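PDB 5EDF: FrpC operon protein from Neisseria meningitidis, which is of unknown function but, as the iron-regulated protein FrpD, binds the RTX protein FrpC and is putatively involved in adhesion. Local coordinates for residues T26-P31 / I101-D106; S184-F189 / Q217-F222. One frame throughout, in Å; residues are numbered along the deposited sequence.

Both contacts draw on the same large antiparallel sheet, and their centres lie about 8 Å apart. Contact 1 sets the edge strand 26-31 of a small mixed sheet against strand 98-105; contact 2 lays the last helix, 205-224, on the turn that ends strand 178-186. Each has a buried apolar half and a polar half nearer the surface, yet the polar halves differ: a water joins the side chains in contact 1, whereas a direct amide-amide hydrogen bond does so in contact 2. Phe189 and Phe222 tie the two together, since both pack on Met28, and Val29 N lies 2.9 Å from Phe222 O, a probable hydrogen bond.

Contact 1 (T26-P31 / I101-D106); sequences TKMVIP and IVIRKD
Lys105 and Thr26 meet at one end of this strand-to-strand contact, and the lysine is best followed outward from its backbone. CB and CG do not yet touch the threonine (Lys105 CG is 4.9 Å from Thr26 OG1), but with CG anti to the backbone N (chi1 -168°) the chain heads across to strand 26-31. CD makes the main touch: it lies 3.4 Å from Thr26 OG1 and 3.6 Å from Thr26 CB, so the methylene rests against the threonine where its hydroxyl branches off. Two successive bends, at chi3 (73°) and chi4 (86°), then shape the end of the chain. CE stays beside the same hydroxyl, 3.6 Å from OG1, and NZ ends 4.0 Å from OG1, too far for a direct bond. A water fills the role instead, accepting from Lys105 NZ at 3.2 Å and sharing a 2.7 Å hydrogen bond with Thr26 OG1. The polar tips are thus linked through solvent while the aliphatic part of the lysine does the packing.

Deeper in, the contact turns wholly apolar. The selenium of Met28, here a substituted selenomethionine, and its terminal methyl CE both lie against the same branch methyl of Ile103, with SE and CG2 4.1 Å apart. No hydrogen bond joins the segments directly, and their backbones stand well apart, so side chains alone bridge them.

The two strands belong to different sheets: 26-31 is an edge strand of a small mixed sheet and pairs with 18-23, whereas 98-105 lies between 61-70 and 189-193 in the large antiparallel sheet. Phe189 of the latter strand touches both Thr26 and Met28, and Phe222 and Val223 of helix 205-224 pack on Met28.

Contact 2 (S184-F189 / Q217-F222); sequences SCINGF and QLVQSF
With CG anti to its carbonyl carbon and an extended chain beyond it, Gln220 reaches from the helix to Asn187, whose own CG is set the same way (chi1 about -70° in both) and brings its amide to meet it. Gln220 NE2 donates to Asn187 OD1 at 3.2 Å. The bond is nearly straight at the hydrogen, and OD1 lies in the glutamine's amide plane; the donor, however, is tilted 30° from the carbonyl plane of the asparagine. The two amides are turned steeply against each other, by 69°.

Beneath this polar link, Ile186 presents its branch methyl CG2 to two helix residues. It meets Val219 CG1 at 4.0 Å and touches Gln220 CG at the same distance, so the glutamine packs through its methylene as well as bonding through its amide.

Ile186 to Phe189 form a type I' turn, closed by Phe189 N to Ile186 O and, in return, Ile186 N to Phe189 O. The turn joins strands 178-186 and 189-193 as a tight two-residue beta hairpin, with Asn187 and Gly188 at its tip. The last helix, 205-224, packs on this hairpin end of the large antiparallel sheet, an alpha-on-beta layer within the fold described as novel for FrpD.

Contact 1 (T26-P31 / I101-D106)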
ATOM      1  N   THR A  26     -11.694  14.416  11.195  1.00 17.77           N
ATOM      2  CA  THR A  26     -10.254  14.329  11.087  1.00 17.68           C
ATOM      3  C   THR A  26      -9.833  14.601   9.626  1.00 15.39           C
ATOM      4  O   THR A  26     -10.264  13.897   8.711  1.00 15.75           O
ATOM      5  CB  THR A  26      -9.791  12.935  11.477  1.00 15.61           C
ATOM      6  OG1 THR A  26     -10.119  12.704  12.872  1.00 17.17           O
ATOM      7  CG2 THR A  26      -8.302  12.812  11.306  1.00 16.25           C
ATOM      8  N   LYS A  27      -9.055  15.650   9.430  1.00 16.51           N
ATOM      9  CA  LYS A  27      -8.647  16.071   8.094  1.00 16.50           C
ATOM     10  C   LYS A  27      -7.401  15.336   7.577  1.00 15.58           C
ATOM     11  O   LYS A  27      -6.486  14.951   8.357  1.00 18.10           O
ATOM     12  CB  LYS A  27      -8.387  17.581   8.036  1.00 20.55           C
ATOM     13  CG  LYS A  27      -9.570  18.446   8.454  1.00 29.62           C
ATOM     14  CD  LYS A  27     -10.712  18.362   7.464  1.00 33.66           C
ATOM     15  CE  LYS A  27     -11.791  19.380   7.790  1.00 38.13           C
ATOM     16  NZ  LYS A  27     -12.475  19.063   9.069  1.00 38.11           N
HETATM   17  N   MSE A  28      -7.356  15.147   6.260  1.00 15.15           N
HETATM   18  CA  MSE A  28      -6.197  14.639   5.591  1.00 15.22           C
HETATM   19  C   MSE A  28      -6.047  15.460   4.342  1.00 14.74           C
HETATM   20  O   MSE A  28      -7.040  15.660   3.616  1.00 16.31           O
HETATM   21  CB  MSE A  28      -6.430  13.196   5.199  1.00 19.67           C
HETATM   22  CG  MSE A  28      -5.217  12.468   4.806  1.00 24.56           C
HETATM   23 SE   MSE A  28      -5.384  10.509   4.921  1.00 20.79          SE
HETATM   24  CE  MSE A  28      -4.451  10.096   6.583  1.00 20.56           C
ATOM     25  N   VAL A  29      -4.842  15.928   4.065  1.00 13.10           N
ATOM     26  CA  VAL A  29      -4.585  16.810   2.919  1.00 13.82           C
ATOM     27  C   VAL A  29      -3.592  16.084   2.009  1.00 13.34           C
ATOM     28  O   VAL A  29      -2.475  15.813   2.433  1.00 14.47           O
ATOM     29  CB  VAL A  29      -4.045  18.189   3.344  1.00 14.83           C
ATOM     30  CG1 VAL A  29      -3.713  19.029   2.118  1.00 17.89           C
ATOM     31  CG2 VAL A  29      -5.081  18.887   4.203  1.00 18.47           C
ATOM     32  N   ILE A  30      -4.022  15.707   0.800  1.00 12.52           N
ATOM     33  CA  ILE A  30      -3.279  14.776  -0.049  1.00 12.47           C
ATOM     34  C   ILE A  30      -2.843  15.464  -1.322  1.00 12.10           C
ATOM     35  O   ILE A  30      -3.691  15.982  -2.050  1.00 12.08           O
ATOM     36  CB  ILE A  30      -4.147  13.556  -0.386  1.00 11.24           C
ATOM     37  CG1 ILE A  30      -4.601  12.885   0.915  1.00 14.60           C
ATOM     38  CG2 ILE A  30      -3.365  12.548  -1.280  1.00 11.65           C
ATOM     39  CD1 ILE A  30      -5.324  11.561   0.734  1.00 14.05           C
ATOM     40  N   PRO A  31      -1.535  15.453  -1.638  1.00 11.92           N
ATOM     41  CA  PRO A  31      -1.134  15.951  -2.966  1.00 12.87           C
ATOM     42  C   PRO A  31      -1.863  15.210  -4.075  1.00 11.25           C
ATOM     43  O   PRO A  31      -1.974  13.976  -4.027  1.00 11.55           O
ATOM     44  CB  PRO A  31       0.371  15.715  -3.006  1.00 12.70           C
ATOM     45  CG  PRO A  31       0.780  15.678  -1.545  1.00 11.44           C
ATOM     46  CD  PRO A  31      -0.382  15.007  -0.854  1.00 12.21           C
ATOM     47  N   ILE A 101      -3.552   1.911  -2.175  1.00 10.25           N
ATOM     48  CA  ILE A 101      -3.439   1.909  -0.723  1.00  9.46           C
ATOM     49  C   ILE A 101      -4.723   2.468  -0.146  1.00 10.47           C
ATOM     50  O   ILE A 101      -5.110   3.595  -0.476  1.00 10.90           O
ATOM     51  CB  ILE A 101      -2.192   2.710  -0.247  1.00 10.39           C
ATOM     52  CG1 ILE A 101      -0.905   2.103  -0.837  1.00 12.13           C
ATOM     53  CG2 ILE A 101      -2.191   2.761   1.289  1.00 11.81           C
ATOM     54  CD1 ILE A 101       0.305   2.987  -0.710  1.00 13.82           C
ATOM     55  N   VAL A 102      -5.421   1.667   0.656  1.00 10.00           N
ATOM     56  CA  VAL A 102      -6.734   2.034   1.175  1.00 10.11           C
ATOM     57  C   VAL A 102      -6.581   2.528   2.603  1.00 10.67           C
ATOM     58  O   VAL A 102      -6.103   1.806   3.480  1.00 10.45           O
ATOM     59  CB  VAL A 102      -7.726   0.891   1.046  1.00 10.92           C
ATOM     60  CG1 VAL A 102      -9.085   1.279   1.663  1.00 13.58           C
ATOM     61  CG2 VAL A 102      -7.910   0.482  -0.402  1.00 13.80           C
ATOM     62  N   ILE A 103      -7.043   3.754   2.832  1.00 11.29           N
ATOM     63  CA  ILE A 103      -6.922   4.453   4.106  1.00 10.82           C
ATOM     64  C   ILE A 103      -8.307   4.664   4.691  1.00 12.35           C
ATOM     65  O   ILE A 103      -9.187   5.220   4.020  1.00 12.52           O
ATOM     66  CB  ILE A 103      -6.240   5.811   3.929  1.00 10.68           C
ATOM     67  CG1 ILE A 103      -4.888   5.656   3.266  1.00 12.56           C
ATOM     68  CG2 ILE A 103      -6.105   6.533   5.294  1.00 13.86           C
ATOM     69  CD1 ILE A 103      -4.246   6.964   2.793  1.00 13.89           C
ATOM     70  N   ARG A 104      -8.489   4.257   5.944  1.00 11.55           N
ATOM     71  CA  ARG A 104      -9.728   4.475   6.711  1.00 13.04           C
ATOM     72  C   ARG A 104      -9.364   4.975   8.081  0.50  8.92           C
ATOM     73  O   ARG A 104      -8.232   4.830   8.522  0.50  8.77           O
ATOM     74  CB  ARG A 104     -10.536   3.183   6.883  1.00 14.53           C
ATOM     75  CG  ARG A 104     -10.968   2.605   5.588  1.00 15.57           C
ATOM     76  CD  ARG A 104     -11.817   1.356   5.811  1.00 24.45           C
ATOM     77  NE  ARG A 104     -13.127   1.781   6.256  1.00 29.96           N
ATOM     78  CZ  ARG A 104     -14.247   1.792   5.520  1.00 24.80           C
ATOM     79  NH1 ARG A 104     -14.285   1.313   4.290  0.50 18.50           N
ATOM     80  NH2 ARG A 104     -15.344   2.265   6.058  0.50 19.39           N
ATOM     81  N   LYS A 105     -10.327   5.571   8.792  1.00 15.82           N
ATOM     82  CA  LYS A 105     -10.081   5.947  10.170  1.00 16.37           C
ATOM     83  C   LYS A 105     -10.880   5.058  11.105  1.00 17.57           C
ATOM     84  O   LYS A 105     -12.059   5.267  11.292  1.00 22.88           O
ATOM     85  CB  LYS A 105     -10.379   7.423  10.386  1.00 18.91           C
ATOM     86  CG  LYS A 105      -9.868   7.948  11.743  1.00 22.03           C
ATOM     87  CD  LYS A 105     -10.223   9.372  12.017  1.00 21.61           C
ATOM     88  CE  LYS A 105     -11.671   9.518  12.341  1.00 19.65           C
ATOM     89  NZ  LYS A 105     -11.889   9.277  13.803  1.00 22.63           N
ATOM     90  N   ASP A 106     -10.185   4.133  11.736  1.00 21.79           N
ATOM     91  CA  ASP A 106     -10.786   3.137  12.626  1.00 25.05           C
ATOM     92  C   ASP A 106      -9.788   2.724  13.668  1.00 28.42           C
ATOM     93  O   ASP A 106      -8.598   2.770  13.428  1.00 23.67           O
ATOM     94  CB  ASP A 106     -11.164   1.898  11.836  1.00 26.44           C
ATOM     95  CG  ASP A 106     -12.381   2.099  10.969  1.00 34.68           C
ATOM     96  OD1 ASP A 106     -13.386   2.612  11.509  1.00 46.11           O
ATOM     97  OD2 ASP A 106     -12.363   1.715   9.773  1.00 35.23           O
TER
HETATM   98  O   HOH W   1     -12.586  12.350  13.945  1.00 18.68           O

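Contact 2 (S184-F189 / Q217-F222)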
ATOM      1  N   SER A 184      -1.969  -2.495   8.352  1.00 10.90           N
ATOM      2  CA  SER A 184      -1.283  -1.652   9.296  1.00 11.66           C
ATOM      3  C   SER A 184      -2.196  -0.652   9.938  1.00 11.70           C
ATOM      4  O   SER A 184      -3.319  -0.396   9.430  1.00 11.56           O
ATOM      5  CB  SER A 184      -0.115  -0.950   8.607  1.00 11.76           C
ATOM      6  OG  SER A 184      -0.570   0.019   7.658  1.00 11.89           O
ATOM      7  N   CYS A 185      -1.716  -0.049  11.010  1.00 14.12           N
ATOM      8  CA  CYS A 185      -2.405   1.032  11.710  1.00 15.27           C
ATOM      9  C   CYS A 185      -1.386   2.129  11.916  1.00 15.98           C
ATOM     10  O   CYS A 185      -0.310   1.867  12.444  1.00 19.71           O
ATOM     11  CB  CYS A 185      -2.959   0.548  13.051  1.00 16.59           C
ATOM     12  SG  CYS A 185      -4.098  -0.877  12.809  1.00 20.41           S
ATOM     13  N   ILE A 186      -1.703   3.317  11.393  1.00 18.24           N
ATOM     14  CA  ILE A 186      -0.788   4.456  11.375  1.00 18.75           C
ATOM     15  C   ILE A 186      -1.557   5.652  11.908  1.00 22.40           C
ATOM     16  O   ILE A 186      -2.475   6.145  11.254  1.00 20.14           O
ATOM     17  CB  ILE A 186      -0.274   4.737   9.948  1.00 16.62           C
ATOM     18  CG1 ILE A 186       0.466   3.529   9.408  1.00 17.08           C
ATOM     19  CG2 ILE A 186       0.603   6.017   9.922  1.00 20.37           C
ATOM     20  CD1 ILE A 186       0.808   3.543   7.937  1.00 18.64           C
ATOM     21  N   ASN A 187      -1.186   6.119  13.086  1.00 23.51           N
ATOM     22  CA  ASN A 187      -1.714   7.384  13.612  1.00 28.60           C
ATOM     23  C   ASN A 187      -3.247   7.415  13.658  1.00 25.07           C
ATOM     24  O   ASN A 187      -3.838   8.437  13.344  1.00 24.82           O
ATOM     25  CB  ASN A 187      -1.233   8.588  12.757  1.00 29.33           C
ATOM     26  CG  ASN A 187       0.253   8.914  12.923  1.00 42.81           C
ATOM     27  OD1 ASN A 187       1.102   8.029  13.052  1.00 42.16           O
ATOM     28  ND2 ASN A 187       0.568  10.210  12.880  1.00 48.79           N
ATOM     29  N   GLY A 188      -3.890   6.310  14.036  1.00 24.04           N
ATOM     30  CA  GLY A 188      -5.362   6.255  14.142  1.00 22.79           C
ATOM     31  C   GLY A 188      -6.072   5.818  12.863  1.00 20.21           C
ATOM     32  O   GLY A 188      -7.305   5.625  12.851  1.00 20.02           O
ATOM     33  N   PHE A 189      -5.298   5.669  11.799  1.00 17.35           N
ATOM     34  CA  PHE A 189      -5.821   5.216  10.515  1.00 16.00           C
ATOM     35  C   PHE A 189      -5.495   3.763  10.303  1.00 17.71           C
ATOM     36  O   PHE A 189      -4.490   3.261  10.830  1.00 19.87           O
ATOM     37  CB  PHE A 189      -5.251   6.033   9.342  1.00 14.74           C
ATOM     38  CG  PHE A 189      -5.551   7.493   9.452  1.00 18.26           C
ATOM     39  CD1 PHE A 189      -6.751   7.973   9.010  1.00 18.63           C
ATOM     40  CD2 PHE A 189      -4.644   8.386  10.058  1.00 20.08           C
ATOM     41  CE1 PHE A 189      -7.073   9.354   9.180  1.00 19.69           C
ATOM     42  CE2 PHE A 189      -4.928   9.743  10.192  1.00 20.63           C
ATOM     43  CZ  PHE A 189      -6.150  10.214   9.767  1.00 19.59           C
ATOM     44  N   GLN A 217       5.593   6.990   6.186  1.00 13.29           N
ATOM     45  CA  GLN A 217       6.013   8.376   6.020  1.00 15.78           C
ATOM     46  C   GLN A 217       4.994   9.151   5.168  1.00 14.79           C
ATOM     47  O   GLN A 217       4.635  10.308   5.480  1.00 14.12           O
ATOM     48  CB  GLN A 217       7.425   8.428   5.429  1.00 17.63           C
ATOM     49  CG  GLN A 217       8.011   9.811   5.211  1.00 25.48           C
ATOM     50  CD  GLN A 217       9.328   9.729   4.442  1.00 37.24           C
ATOM     51  OE1 GLN A 217       9.365   9.303   3.276  1.00 40.64           O
ATOM     52  NE2 GLN A 217      10.413  10.102   5.103  1.00 39.08           N
ATOM     53  N   LEU A 218       4.517   8.504   4.110  1.00 12.88           N
ATOM     54  CA  LEU A 218       3.568   9.127   3.188  1.00 12.60           C
ATOM     55  C   LEU A 218       2.249   9.472   3.898  1.00 13.38           C
ATOM     56  O   LEU A 218       1.748  10.594   3.843  1.00 13.46           O
ATOM     57  CB  LEU A 218       3.353   8.205   1.981  1.00 13.26           C
ATOM     58  CG  LEU A 218       2.419   8.706   0.897  1.00 13.61           C
ATOM     59  CD1 LEU A 218       2.911  10.038   0.313  1.00 14.72           C
ATOM     60  CD2 LEU A 218       2.305   7.637  -0.169  1.00 15.44           C
ATOM     61  N   VAL A 219       1.683   8.504   4.594  1.00 12.71           N
ATOM     62  CA  VAL A 219       0.388   8.713   5.275  1.00 12.76           C
ATOM     63  C   VAL A 219       0.577   9.787   6.351  1.00 13.63           C
ATOM     64  O   VAL A 219      -0.247  10.683   6.498  1.00 14.66           O
ATOM     65  CB  VAL A 219      -0.144   7.378   5.840  1.00 13.21           C
ATOM     66  CG1 VAL A 219      -1.314   7.608   6.817  1.00 17.79           C
ATOM     67  CG2 VAL A 219      -0.512   6.426   4.692  1.00 14.77           C
ATOM     68  N   GLN A 220       1.693   9.742   7.076  1.00 14.78           N
ATOM     69  CA  GLN A 220       1.938  10.764   8.096  1.00 17.61           C
ATOM     70  C   GLN A 220       2.066  12.160   7.486  1.00 16.61           C
ATOM     71  O   GLN A 220       1.664  13.134   8.112  1.00 18.96           O
ATOM     72  CB  GLN A 220       3.164  10.429   8.932  1.00 17.65           C
ATOM     73  CG  GLN A 220       2.919   9.221   9.854  1.00 22.55           C
ATOM     74  CD  GLN A 220       4.151   8.714  10.541  1.00 33.69           C
ATOM     75  OE1 GLN A 220       5.239   8.683   9.958  1.00 37.99           O
ATOM     76  NE2 GLN A 220       3.987   8.280  11.787  1.00 34.83           N
ATOM     77  N   SER A 221       2.579  12.245   6.254  1.00 15.38           N
ATOM     78  CA  SER A 221       2.734  13.548   5.569  1.00 15.68           C
ATOM     79  C   SER A 221       1.361  14.179   5.252  1.00 17.07           C
ATOM     80  O   SER A 221       1.272  15.383   5.124  1.00 19.46           O
ATOM     81  CB  SER A 221       3.572  13.432   4.282  1.00 18.07           C
ATOM     82  OG  SER A 221       2.821  12.948   3.191  1.00 17.38           O
ATOM     83  N   PHE A 222       0.323  13.355   5.148  1.00 15.40           N
ATOM     84  CA  PHE A 222      -1.003  13.837   4.845  1.00 13.42           C
ATOM     85  C   PHE A 222      -1.701  14.471   6.045  1.00 17.15           C
ATOM     86  O   PHE A 222      -2.673  15.187   5.916  1.00 18.38           O
ATOM     87  CB  PHE A 222      -1.899  12.707   4.334  1.00 14.31           C
ATOM     88  CG  PHE A 222      -1.425  11.993   3.065  1.00 12.76           C
ATOM     89  CD1 PHE A 222      -0.526  12.521   2.183  1.00 13.10           C
ATOM     90  CD2 PHE A 222      -1.958  10.740   2.794  1.00 13.10           C
ATOM     91  CE1 PHE A 222      -0.142  11.841   1.037  1.00 14.13           C
ATOM     92  CE2 PHE A 222      -1.599  10.055   1.665  1.00 12.66           C
ATOM     93  CZ  PHE A 222      -0.666  10.585   0.796  1.00 12.84           C
TER